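L-talarate/Galactarate Dehydratase (Salmonella typhimurium, PDB 2PP0) catalyses the magnesium-dependent dehydration of both L-talarate and galactarate to 5-keto-4-deoxy-D-glucarate, and also epimerises L-talarate to galactarate. Local coordinates at residues K94-N99 with L116-S121. Residues are numbered along the deposited sequence; the frame is centred on the assembly and turned at random.
Sequences KEIADN and LWAGAS
The methyl group of A118 sets itself against the side-chain amide of N99, its CB 3.6 Å from N99 ND2 and a little farther, 4.0 Å, from N99 CG. A looser, purely apolar touch is made by I96, whose CG2 lies 4.4 Å from A118 CB. These few atoms bridge the C-terminal parts of helices 86-96 and 108-118 and the turns that follow; the closest CA atoms, those of I96 and A118, are 6.6 Å apart. The small methyl of A118 suits a place where the two backbones run this close.

The amide of N99 is held from its own side. Its CG stands opposite the carbonyl carbon (chi1 -71°), a turn that lets ND2 reach back to the carbonyl O of I96 in a short bond of 2.7 Å, with an N-H...O angle of 156°. That oxygen lies near the amide plane, and this bond orients the amide. The backbone N-H of N99 bonds to the same oxygen, so two donors of one asparagine satisfy the I96 carbonyl in the turn. The branched, buried I96 also packs on I132 of helix 127-146, which L116 touches too, while K114 NZ donates a hydrogen bond to the carbonyl O of N99. Away from the active site, these contacts tie the C-terminal parts of the two helices to each other and to helix 127-146, in the helical part of the alpha+beta N-terminal capping domain of the enolase superfamily.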
loop_
_atom_site.group_PDB
_atom_site.type_symbol
_atom_site.label_atom_id
_atom_site.label_comp_id
_atom_site.label_asym_id
_atom_site.label_seq_id
_atom_site.Cartn_x
_atom_site.Cartn_y
_atom_site.Cartn_z
ATOM N N LYS B 94 -19.794 -17.128 -7.711
ATOM C CA LYS B 94 -21.164 -17.381 -7.292
ATOM C C LYS B 94 -21.236 -18.194 -6.003
ATOM O O LYS B 94 -22.123 -17.978 -5.181
ATOM C CB LYS B 94 -21.917 -18.108 -8.412
ATOM C CG LYS B 94 -23.324 -18.550 -8.047
ATOM C CD LYS B 94 -24.057 -19.021 -9.289
ATOM C CE LYS B 94 -25.392 -19.664 -8.955
ATOM N NZ LYS B 94 -26.026 -20.213 -10.193
ATOM N N GLU B 95 -20.294 -19.118 -5.815
ATOM C CA GLU B 95 -20.308 -19.973 -4.630
ATOM C C GLU B 95 -19.760 -19.325 -3.351
ATOM O O GLU B 95 -19.992 -19.831 -2.253
ATOM C CB GLU B 95 -19.561 -21.296 -4.927
ATOM C CG GLU B 95 -19.690 -22.359 -3.824
ATOM C CD GLU B 95 -19.137 -23.735 -4.220
ATOM O OE1 GLU B 95 -18.330 -23.829 -5.172
ATOM O OE2 GLU B 95 -19.500 -24.727 -3.559
ATOM N N ILE B 96 -19.056 -18.201 -3.485
ATOM C CA ILE B 96 -18.490 -17.512 -2.319
ATOM C C ILE B 96 -19.051 -16.104 -2.058
ATOM O O ILE B 96 -18.883 -15.571 -0.963
ATOM C CB ILE B 96 -16.949 -17.356 -2.440
ATOM C CG1 ILE B 96 -16.609 -16.502 -3.666
ATOM C CG2 ILE B 96 -16.279 -18.729 -2.540
ATOM C CD1 ILE B 96 -15.120 -16.182 -3.804
ATOM N N ALA B 97 -19.700 -15.511 -3.057
ATOM C CA ALA B 97 -20.240 -14.147 -2.945
ATOM C C ALA B 97 -21.093 -13.843 -1.712
ATOM O O ALA B 97 -21.027 -12.734 -1.158
ATOM C CB ALA B 97 -21.018 -13.802 -4.206
ATOM N N ASP B 98 -21.895 -14.813 -1.287
ATOM C CA ASP B 98 -22.759 -14.646 -0.122
ATOM C C ASP B 98 -22.000 -14.188 1.124
ATOM O O ASP B 98 -22.562 -13.524 1.996
ATOM C CB ASP B 98 -23.493 -15.956 0.162
ATOM C CG ASP B 98 -22.641 -17.171 -0.148
ATOM O OD1 ASP B 98 -22.423 -17.467 -1.355
ATOM O OD2 ASP B 98 -22.178 -17.823 0.815
ATOM N N ASN B 99 -20.720 -14.538 1.203
ATOM C CA ASN B 99 -19.875 -14.158 2.339
ATOM C C ASN B 99 -19.716 -12.644 2.502
ATOM O O ASN B 99 -19.316 -12.169 3.558
ATOM C CB ASN B 99 -18.492 -14.783 2.181
ATOM C CG ASN B 99 -18.515 -16.276 2.387
ATOM O OD1 ASN B 99 -18.613 -16.749 3.514
ATOM N ND2 ASN B 99 -18.445 -17.027 1.296
ATOM N N LEU B 116 -10.894 -16.078 0.842
ATOM C CA LEU B 116 -9.874 -17.105 0.643
ATOM C C LEU B 116 -10.172 -18.288 1.559
ATOM O O LEU B 116 -10.057 -19.444 1.141
ATOM C CB LEU B 116 -8.474 -16.552 0.942
ATOM C CG LEU B 116 -7.887 -15.618 -0.123
ATOM C CD1 LEU B 116 -6.555 -15.044 0.352
ATOM C CD2 LEU B 116 -7.697 -16.382 -1.421
ATOM N N TRP B 117 -10.553 -18.007 2.804
ATOM C CA TRP B 117 -10.873 -19.079 3.740
ATOM C C TRP B 117 -12.128 -19.814 3.313
ATOM O O TRP B 117 -12.243 -21.019 3.529
ATOM C CB TRP B 117 -11.070 -18.548 5.164
ATOM C CG TRP B 117 -9.789 -18.311 5.895
ATOM C CD1 TRP B 117 -9.291 -17.110 6.313
ATOM C CD2 TRP B 117 -8.821 -19.300 6.271
ATOM N NE1 TRP B 117 -8.070 -17.287 6.922
ATOM C CE2 TRP B 117 -7.756 -18.622 6.908
ATOM C CE3 TRP B 117 -8.747 -20.693 6.127
ATOM C CZ2 TRP B 117 -6.628 -19.292 7.404
ATOM C CZ3 TRP B 117 -7.625 -21.360 6.619
ATOM C CH2 TRP B 117 -6.580 -20.656 7.249
ATOM N N ALA B 118 -13.070 -19.085 2.718
ATOM C CA ALA B 118 -14.323 -19.682 2.263
ATOM C C ALA B 118 -14.050 -20.676 1.143
ATOM O O ALA B 118 -14.839 -21.584 0.902
ATOM C CB ALA B 118 -15.288 -18.595 1.778
ATOM N N GLY B 119 -12.934 -20.483 0.448
ATOM C CA GLY B 119 -12.567 -21.388 -0.623
ATOM C C GLY B 119 -11.138 -21.849 -0.416
ATOM O O GLY B 119 -10.371 -21.962 -1.366
ATOM N N ALA B 120 -10.781 -22.126 0.833
ATOM C CA ALA B 120 -9.422 -22.545 1.158
ATOM C C ALA B 120 -8.965 -23.787 0.385
ATOM O O ALA B 120 -7.774 -23.960 0.123
ATOM C CB ALA B 120 -9.309 -22.797 2.659
ATOM N N SER B 121 -9.912 -24.636 0.004
ATOM C CA SER B 121 -9.581 -25.865 -0.708
ATOM C C SER B 121 -9.036 -25.629 -2.109
ATOM O O SER B 121 -8.275 -26.453 -2.624
ATOM C CB SER B 121 -10.818 -26.775 -0.783
ATOM O OG SER B 121 -10.468 -28.110 -1.109
#